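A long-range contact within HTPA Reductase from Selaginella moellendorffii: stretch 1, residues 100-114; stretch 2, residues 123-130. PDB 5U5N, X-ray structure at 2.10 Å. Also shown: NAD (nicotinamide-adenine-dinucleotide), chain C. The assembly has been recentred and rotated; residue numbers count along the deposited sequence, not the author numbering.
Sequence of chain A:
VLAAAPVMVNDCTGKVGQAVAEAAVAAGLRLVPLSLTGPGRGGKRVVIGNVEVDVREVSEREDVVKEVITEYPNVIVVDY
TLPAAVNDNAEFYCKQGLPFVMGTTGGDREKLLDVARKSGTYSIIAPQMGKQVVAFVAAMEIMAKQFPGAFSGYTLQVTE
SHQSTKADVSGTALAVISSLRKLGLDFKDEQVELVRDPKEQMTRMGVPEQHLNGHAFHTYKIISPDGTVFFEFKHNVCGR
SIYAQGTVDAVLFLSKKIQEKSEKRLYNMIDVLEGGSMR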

ATOM      1  N   PHE A 100      -6.389  22.386  20.494  1.00 29.60           N
ATOM      2  CA  PHE A 100      -6.625  21.036  20.972  1.00 28.94           C
ATOM      3  C   PHE A 100      -6.525  19.920  19.936  1.00 28.76           C
ATOM      4  O   PHE A 100      -6.809  20.108  18.762  1.00 29.46           O
ATOM      5  CB  PHE A 100      -7.974  20.937  21.723  1.00 30.12           C
ATOM      6  CG  PHE A 100      -9.187  21.126  20.869  1.00 31.61           C
ATOM      7  CD1 PHE A 100      -9.635  22.384  20.557  1.00 32.95           C
ATOM      8  CD2 PHE A 100      -9.892  20.023  20.390  1.00 32.14           C
ATOM      9  CE1 PHE A 100     -10.753  22.558  19.770  1.00 34.90           C
ATOM     10  CE2 PHE A 100     -11.000  20.177  19.580  1.00 34.03           C
ATOM     11  CZ  PHE A 100     -11.435  21.452  19.275  1.00 35.53           C
ATOM     12  N   VAL A 101      -6.164  18.747  20.443  1.00 28.04           N
ATOM     13  CA  VAL A 101      -6.214  17.507  19.731  1.00 28.25           C
ATOM     14  C   VAL A 101      -7.306  16.652  20.362  1.00 28.93           C
ATOM     15  O   VAL A 101      -7.150  16.202  21.496  1.00 28.25           O
ATOM     16  CB  VAL A 101      -4.856  16.796  19.825  1.00 27.33           C
ATOM     17  CG1 VAL A 101      -4.916  15.442  19.116  1.00 28.04           C
ATOM     18  CG2 VAL A 101      -3.772  17.688  19.231  1.00 26.87           C
ATOM     19  N   MET A 102      -8.382  16.414  19.603  1.00 41.94           N
ATOM     20  CA  MET A 102      -9.553  15.658  20.048  1.00 43.56           C
ATOM     21  C   MET A 102      -9.495  14.242  19.502  1.00 44.11           C
ATOM     22  O   MET A 102      -9.711  14.038  18.310  1.00 44.75           O
ATOM     23  CB  MET A 102     -10.833  16.394  19.563  1.00 45.40           C
ATOM     24  CG  MET A 102     -12.174  15.710  19.816  1.00 47.72           C
ATOM     25  SD  MET A 102     -12.568  15.691  21.584  1.00 48.82           S
ATOM     26  CE  MET A 102     -13.030  17.409  21.836  1.00 49.41           C
ATOM     27  N   GLY A 103      -9.165  13.290  20.365  1.00 44.30           N
ATOM     28  CA  GLY A 103      -9.140  11.877  20.020  1.00 45.84           C
ATOM     29  C   GLY A 103     -10.401  11.117  20.448  1.00 48.13           C
ATOM     30  O   GLY A 103     -10.587   9.965  20.093  1.00 50.05           O
ATOM     31  N   THR A 104     -11.264  11.762  21.219  1.00 48.33           N
ATOM     32  CA  THR A 104     -12.457  11.129  21.758  1.00 50.70           C
ATOM     33  C   THR A 104     -13.442  10.895  20.613  1.00 52.35           C
ATOM     34  O   THR A 104     -13.674  11.780  19.804  1.00 51.73           O
ATOM     35  CB  THR A 104     -13.113  12.051  22.804  1.00 50.80           C
ATOM     36  OG1 THR A 104     -12.140  12.475  23.760  1.00 49.35           O
ATOM     37  CG2 THR A 104     -14.292  11.360  23.532  1.00 53.63           C
ATOM     38  N   THR A 105     -14.026   9.711  20.558  1.00 54.96           N
ATOM     39  CA  THR A 105     -15.002   9.383  19.528  1.00 57.17           C
ATOM     40  C   THR A 105     -16.405   9.723  20.034  1.00 58.98           C
ATOM     41  O   THR A 105     -16.584  10.074  21.200  1.00 59.03           O
ATOM     42  CB  THR A 105     -14.943   7.898  19.159  1.00 59.61           C
ATOM     43  OG1 THR A 105     -15.258   7.115  20.307  1.00 61.48           O
ATOM     44  CG2 THR A 105     -13.558   7.520  18.649  1.00 58.56           C
ATOM     45  N   GLY A 106     -17.396   9.615  19.163  1.00 61.06           N
ATOM     46  CA  GLY A 106     -18.759   9.981  19.516  1.00 63.13           C
ATOM     47  C   GLY A 106     -18.986  11.476  19.633  1.00 62.07           C
ATOM     48  O   GLY A 106     -18.120  12.289  19.324  1.00 59.69           O
ATOM     49  N   GLY A 107     -20.174  11.826  20.099  1.00 64.41           N
ATOM     50  CA  GLY A 107     -20.632  13.206  20.107  1.00 64.77           C
ATOM     51  C   GLY A 107     -21.220  13.549  18.771  1.00 66.47           C
ATOM     52  O   GLY A 107     -21.273  12.707  17.887  1.00 67.40           O
ATOM     53  N   ASP A 108     -21.714  14.770  18.637  1.00 67.68           N
ATOM     54  CA  ASP A 108     -22.219  15.266  17.357  1.00 69.71           C
ATOM     55  C   ASP A 108     -20.985  15.746  16.564  1.00 67.24           C
ATOM     56  O   ASP A 108     -20.445  16.848  16.801  1.00 66.01           O
ATOM     57  CB  ASP A 108     -23.243  16.389  17.571  1.00 72.62           C
ATOM     58  CG  ASP A 108     -23.974  16.783  16.305  1.00 75.81           C
ATOM     59  OD1 ASP A 108     -23.345  17.327  15.359  1.00 75.14           O
ATOM     60  OD2 ASP A 108     -25.219  16.609  16.284  1.00 79.52           O
ATOM     61  N   ARG A 109     -20.545  14.918  15.617  1.00 66.92           N
ATOM     62  CA  ARG A 109     -19.298  15.175  14.894  1.00 64.75           C
ATOM     63  C   ARG A 109     -19.406  16.434  14.006  1.00 66.15           C
ATOM     64  O   ARG A 109     -18.409  17.132  13.808  1.00 64.32           O
ATOM     65  CB  ARG A 109     -18.858  13.945  14.079  1.00 64.88           C
ATOM     66  CG  ARG A 109     -18.832  12.604  14.821  1.00 64.63           C
ATOM     67  CD  ARG A 109     -17.907  12.572  16.022  1.00 61.69           C
ATOM     68  NE  ARG A 109     -16.517  12.766  15.631  1.00 59.31           N
ATOM     69  CZ  ARG A 109     -15.465  12.761  16.457  1.00 56.69           C
ATOM     70  NH1 ARG A 109     -15.613  12.562  17.762  1.00 56.37           N
ATOM     71  NH2 ARG A 109     -14.247  12.939  15.956  1.00 54.90           N
ATOM     72  N   GLU A 110     -20.611  16.732  13.499  1.00 69.83           N
ATOM     73  CA  GLU A 110     -20.854  17.941  12.685  1.00 72.21           C
ATOM     74  C   GLU A 110     -20.727  19.229  13.507  1.00 71.82           C
ATOM     75  O   GLU A 110     -20.077  20.175  13.064  1.00 71.49           O
ATOM     76  CB  GLU A 110     -22.213  17.890  11.975  1.00 76.72           C
ATOM     77  N   LYS A 111     -21.335  19.263  14.695  1.00 72.19           N
ATOM     78  CA  LYS A 111     -21.210  20.428  15.595  1.00 72.29           C
ATOM     79  C   LYS A 111     -19.768  20.626  16.061  1.00 68.40           C
ATOM     80  O   LYS A 111     -19.278  21.751  16.069  1.00 68.72           O
ATOM     81  CB  LYS A 111     -22.134  20.309  16.810  1.00 73.63           C
ATOM     82  N   LEU A 112     -19.114  19.525  16.445  1.00 65.45           N
ATOM     83  CA  LEU A 112     -17.684  19.493  16.784  1.00 61.88           C
ATOM     84  C   LEU A 112     -16.797  20.196  15.740  1.00 61.59           C
ATOM     85  O   LEU A 112     -16.099  21.169  16.045  1.00 60.78           O
ATOM     86  CB  LEU A 112     -17.232  18.038  16.970  1.00 59.76           C
ATOM     87  CG  LEU A 112     -15.730  17.691  17.132  1.00 56.31           C
ATOM     88  CD1 LEU A 112     -15.103  18.438  18.291  1.00 54.76           C
ATOM     89  CD2 LEU A 112     -15.528  16.206  17.342  1.00 55.54           C
ATOM     90  N   LEU A 113     -16.832  19.706  14.508  1.00 62.74           N
ATOM     91  CA  LEU A 113     -16.022  20.297  13.448  1.00 63.01           C
ATOM     92  C   LEU A 113     -16.452  21.732  13.147  1.00 66.07           C
ATOM     93  O   LEU A 113     -15.618  22.565  12.835  1.00 66.17           O
ATOM     94  CB  LEU A 113     -16.079  19.436  12.184  1.00 64.23           C
ATOM     95  CG  LEU A 113     -15.515  18.015  12.329  1.00 62.05           C
ATOM     96  CD1 LEU A 113     -15.957  17.106  11.202  1.00 64.51           C
ATOM     97  CD2 LEU A 113     -14.010  18.048  12.355  1.00 59.29           C
ATOM     98  N   ASP A 114     -17.733  22.031  13.288  1.00 69.32           N
ATOM     99  CA  ASP A 114     -18.258  23.386  13.038  1.00 73.15           C
ATOM    100  C   ASP A 114     -17.655  24.389  14.006  1.00 72.00           C
ATOM    101  O   ASP A 114     -17.080  25.374  13.580  1.00 73.18           O
ATOM    102  CB  ASP A 114     -19.809  23.421  13.131  1.00 77.23           C
ATOM    103  CG  ASP A 114     -20.420  24.709  12.574  1.00 82.28           C
ATOM    104  OD1 ASP A 114     -19.681  25.560  12.063  1.00 83.10           O
ATOM    105  OD2 ASP A 114     -21.648  24.876  12.642  1.00 86.06           O
ATOM    106  N   SER A 123      -6.625  23.160  15.690  1.00 44.15           N
ATOM    107  CA  SER A 123      -7.062  21.852  16.161  1.00 42.96           C
ATOM    108  C   SER A 123      -6.749  20.691  15.228  1.00 42.60           C
ATOM    109  O   SER A 123      -6.559  20.860  14.039  1.00 43.64           O
ATOM    110  CB  SER A 123      -8.588  21.861  16.456  1.00 44.65           C
ATOM    111  OG  SER A 123      -9.293  22.605  15.495  1.00 47.17           O
ATOM    112  N   ILE A 124      -6.710  19.508  15.816  1.00 41.65           N
ATOM    113  CA  ILE A 124      -6.712  18.261  15.090  1.00 42.23           C
ATOM    114  C   ILE A 124      -7.876  17.485  15.663  1.00 43.17           C
ATOM    115  O   ILE A 124      -7.906  17.162  16.850  1.00 42.28           O
ATOM    116  CB  ILE A 124      -5.387  17.489  15.268  1.00 40.81           C
ATOM    117  CG1 ILE A 124      -4.252  18.211  14.539  1.00 40.57           C
ATOM    118  CG2 ILE A 124      -5.522  16.076  14.715  1.00 41.88           C
ATOM    119  CD1 ILE A 124      -2.898  17.881  15.110  1.00 39.10           C
ATOM    120  N   ILE A 125      -8.840  17.180  14.812  1.00 45.50           N
ATOM    121  CA  ILE A 125      -9.966  16.360  15.183  1.00 47.02           C
ATOM    122  C   ILE A 125      -9.841  15.108  14.344  1.00 48.47           C
ATOM    123  O   ILE A 125     -10.010  15.139  13.114  1.00 50.08           O
ATOM    124  CB  ILE A 125     -11.305  17.100  14.935  1.00 49.13           C
ATOM    125  CG1 ILE A 125     -11.393  18.274  15.927  1.00 48.59           C
ATOM    126  CG2 ILE A 125     -12.493  16.158  15.110  1.00 50.76           C
ATOM    127  CD1 ILE A 125     -12.446  19.304  15.613  1.00 51.06           C
ATOM    128  N   ALA A 126      -9.510  14.011  15.005  1.00 48.47           N
ATOM    129  CA  ALA A 126      -9.334  12.765  14.291  1.00 50.49           C
ATOM    130  C   ALA A 126      -9.820  11.609  15.154  1.00 51.63           C
ATOM    131  O   ALA A 126      -9.221  11.321  16.221  1.00 50.53           O
ATOM    132  CB  ALA A 126      -7.871  12.592  13.927  1.00 49.84           C
ATOM    133  N   PRO A 127     -10.900  10.947  14.720  1.00 54.11           N
ATOM    134  CA  PRO A 127     -11.399   9.797  15.457  1.00 55.79           C
ATOM    135  C   PRO A 127     -10.599   8.489  15.274  1.00 57.40           C
ATOM    136  O   PRO A 127     -10.904   7.505  15.954  1.00 58.97           O
ATOM    137  CB  PRO A 127     -12.829   9.662  14.926  1.00 58.24           C
ATOM    138  CG  PRO A 127     -12.743  10.149  13.523  1.00 58.91           C
ATOM    139  CD  PRO A 127     -11.690  11.204  13.504  1.00 56.22           C
ATOM    140  N   GLN A 128      -9.622   8.469  14.368  1.00 57.54           N
ATOM    141  CA  GLN A 128      -8.611   7.377  14.302  1.00 59.14           C
ATOM    142  C   GLN A 128      -7.209   8.014  14.327  1.00 56.93           C
ATOM    143  O   GLN A 128      -6.818   8.674  13.381  1.00 56.13           O
ATOM    144  CB  GLN A 128      -8.853   6.516  13.054  1.00 62.61           C
ATOM    145  CG  GLN A 128      -7.734   5.590  12.598  1.00 64.63           C
ATOM    146  CD  GLN A 128      -7.440   4.453  13.522  1.00 66.23           C
ATOM    147  OE1 GLN A 128      -6.624   4.561  14.430  1.00 64.50           O
ATOM    148  NE2 GLN A 128      -8.067   3.328  13.259  1.00 70.13           N
ATOM    149  N   MET A 129      -6.486   7.809  15.421  1.00 44.13           N
ATOM    150  CA  MET A 129      -5.179   8.421  15.670  1.00 41.99           C
ATOM    151  C   MET A 129      -4.036   7.440  15.495  1.00 38.21           C
ATOM    152  O   MET A 129      -2.868   7.837  15.631  1.00 36.12           O
ATOM    153  CB  MET A 129      -5.119   9.032  17.088  1.00 44.82           C
ATOM    154  CG  MET A 129      -6.130  10.139  17.273  1.00 50.18           C
ATOM    155  SD  MET A 129      -5.599  11.695  16.539  1.00 51.88           S
ATOM    156  CE  MET A 129      -4.524  12.260  17.844  1.00 51.59           C
ATOM    157  N   GLY A 130      -4.348   6.173  15.223  1.00 37.79           N
ATOM    158  CA  GLY A 130      -3.315   5.225  14.833  1.00 35.28           C
ATOM    159  C   GLY A 130      -2.822   5.573  13.445  1.00 33.15           C
ATOM    160  O   GLY A 130      -3.321   4.979  12.451  1.00 32.99           O
TER
HETATM  161  PA  NAD C 301     -12.080   5.815  29.866  1.00 44.60           P
HETATM  162  O1A NAD C 301     -13.521   5.515  30.241  1.00 44.77           O
HETATM  163  O2A NAD C 301     -10.943   4.917  30.313  1.00 40.86           O
HETATM  164  O5B NAD C 301     -11.690   7.289  30.327  1.00 41.02           O
HETATM  165  C5B NAD C 301     -12.387   8.441  29.893  1.00 41.15           C
HETATM  166  C4B NAD C 301     -12.230   9.465  31.009  1.00 41.15           C
HETATM  167  O4B NAD C 301     -12.803  10.722  30.650  1.00 42.11           O
HETATM  168  C3B NAD C 301     -12.883   9.029  32.320  1.00 40.79           C
HETATM  169  O3B NAD C 301     -11.856   8.702  33.274  1.00 40.57           O
HETATM  170  C2B NAD C 301     -13.791  10.203  32.720  1.00 42.59           C
HETATM  171  O2B NAD C 301     -13.793  10.438  34.147  1.00 41.54           O
HETATM  172  C1B NAD C 301     -13.249  11.357  31.853  1.00 41.91           C
HETATM  173  N9A NAD C 301     -14.164  12.482  31.518  1.00 41.78           N
HETATM  174  C8A NAD C 301     -15.482  12.412  31.236  1.00 40.14           C
HETATM  175  N7A NAD C 301     -15.980  13.642  30.972  1.00 40.53           N
HETATM  176  C5A NAD C 301     -14.971  14.527  31.069  1.00 40.96           C
HETATM  177  C6A NAD C 301     -14.817  15.991  30.929  1.00 42.27           C
HETATM  178  N6A NAD C 301     -15.870  16.771  30.605  1.00 44.12           N
HETATM  179  N1A NAD C 301     -13.594  16.534  31.116  1.00 42.63           N
HETATM  180  C2A NAD C 301     -12.523  15.780  31.447  1.00 43.29           C
HETATM  181  N3A NAD C 301     -12.598  14.436  31.604  1.00 43.22           N
HETATM  182  C4A NAD C 301     -13.772  13.762  31.426  1.00 40.80           C
HETATM  183  O3  NAD C 301     -12.064   6.010  28.262  1.00 47.65           O
HETATM  184  PN  NAD C 301     -10.813   5.601  27.313  1.00 43.41           P
HETATM  185  O1N NAD C 301     -10.748   4.092  27.355  1.00 40.05           O
HETATM  186  O2N NAD C 301      -9.597   6.422  27.698  1.00 44.19           O
HETATM  187  O5D NAD C 301     -11.356   6.183  25.908  1.00 44.61           O
HETATM  188  C5D NAD C 301     -11.641   7.573  25.795  1.00 45.44           C
HETATM  189  C4D NAD C 301     -12.229   7.952  24.443  1.00 47.89           C
HETATM  190  O4D NAD C 301     -11.204   7.868  23.446  1.00 49.38           O
HETATM  191  C3D NAD C 301     -13.380   7.046  23.980  1.00 49.06           C
HETATM  192  O3D NAD C 301     -14.437   7.810  23.373  1.00 47.66           O
HETATM  193  C2D NAD C 301     -12.731   6.134  22.958  1.00 49.16           C
HETATM  194  O2D NAD C 301     -13.620   5.706  21.924  1.00 49.61           O
HETATM  195  C1D NAD C 301     -11.661   7.041  22.366  1.00 50.51           C
HETATM  196  N1N NAD C 301     -10.550   6.358  21.671  1.00 51.16           N
HETATM  197  C2N NAD C 301     -10.166   6.898  20.500  1.00 51.56           C
HETATM  198  C3N NAD C 301      -9.125   6.367  19.744  1.00 53.06           C
HETATM  199  C7N NAD C 301      -8.733   6.996  18.420  1.00 55.99           C
HETATM  200  O7N NAD C 301      -8.205   6.290  17.576  1.00 55.17           O
HETATM  201  N7N NAD C 301      -8.961   8.292  18.149  1.00 53.89           N
HETATM  202  C4N NAD C 301      -8.477   5.233  20.238  1.00 51.30           C
HETATM  203  C5N NAD C 301      -8.878   4.676  21.450  1.00 51.09           C
HETATM  204  C6N NAD C 301      -9.927   5.260  22.158  1.00 49.72           C

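The nicotinamide end of NAD bridges the two stretches just beyond the point where their strands stop pairing. Its amide nitrogen N7N donates a hydrogen bond to Gly103 O of the first stretch at 3.0 Å. Its amide oxygen O7N accepts one from Met129 N of the second stretch, at 3.1 Å. The carboxamide thus spans the gap: N7N bonds to the first stretch and O7N to the second, while N7N also lies 3.0 Å from Pro127 O of the second. Thr105 holds the neighbouring ribose: its OG1 is hydrogen-bonded to NAD O2D at 2.7 Å, and its N makes a weak bond to NAD O3D at 3.4 Å.

Before this site the stretches run as parallel strands, 100-102 beside 123-125, with axes 4.8 Å apart. Three backbone hydrogen bonds join them. Ile124 is used twice: its N donates to Phe100 O at 3.0 Å, and its O accepts from Met102 N at 2.9 Å. The third bond, from Ala126 N to Met102 O, is weak at 3.3 Å. Two CA-H...O contacts add to the ladder, Ser123 CA to Phe100 O at 3.1 Å and Val101 CA to Ile124 O at 3.4 Å.

The side chains alternate between the sheet faces. Val101 and Ile124 share one face, where Val101 CG2 lies 4.2 Å from Ile124 CD1. Met129 also reaches Val101, with its CE 3.4 Å from Val101 CG1, so the contact continues past the paired strands.

Phe100, Met102, Ser123 and Ile125 point to the other face. Ser123 CB sits over the Phe100 ring, 4.0 Å from the ring centroid and 13° off the normal, a CH-pi contact. Ile125 has the largest area covered by the opposing stretch. Its CG1 lies 4.1 Å from both Phe100 CE2 and Met102 CB. Its CG2 meets the helix, 3.8 Å from Leu112 CD2 and 3.7 Å from Leu113 CD2. One branched side chain therefore touches both strand and helix of stretch 1.

Arg109, on the first turn of the helix, has its guanidinium hydrogen-bonded to the preceding loop. Its NH1 donates to Thr104 O at 2.9 Å and to Gly106 O at 3.0 Å. These bonds tie the loop to the helix. Its NH2 packs 3.7 Å from Pro127 CB and 3.8 Å from Ile125 CG2. Asp108 caps the helix start, its OD1 accepting from Lys111 N at 2.9 Å.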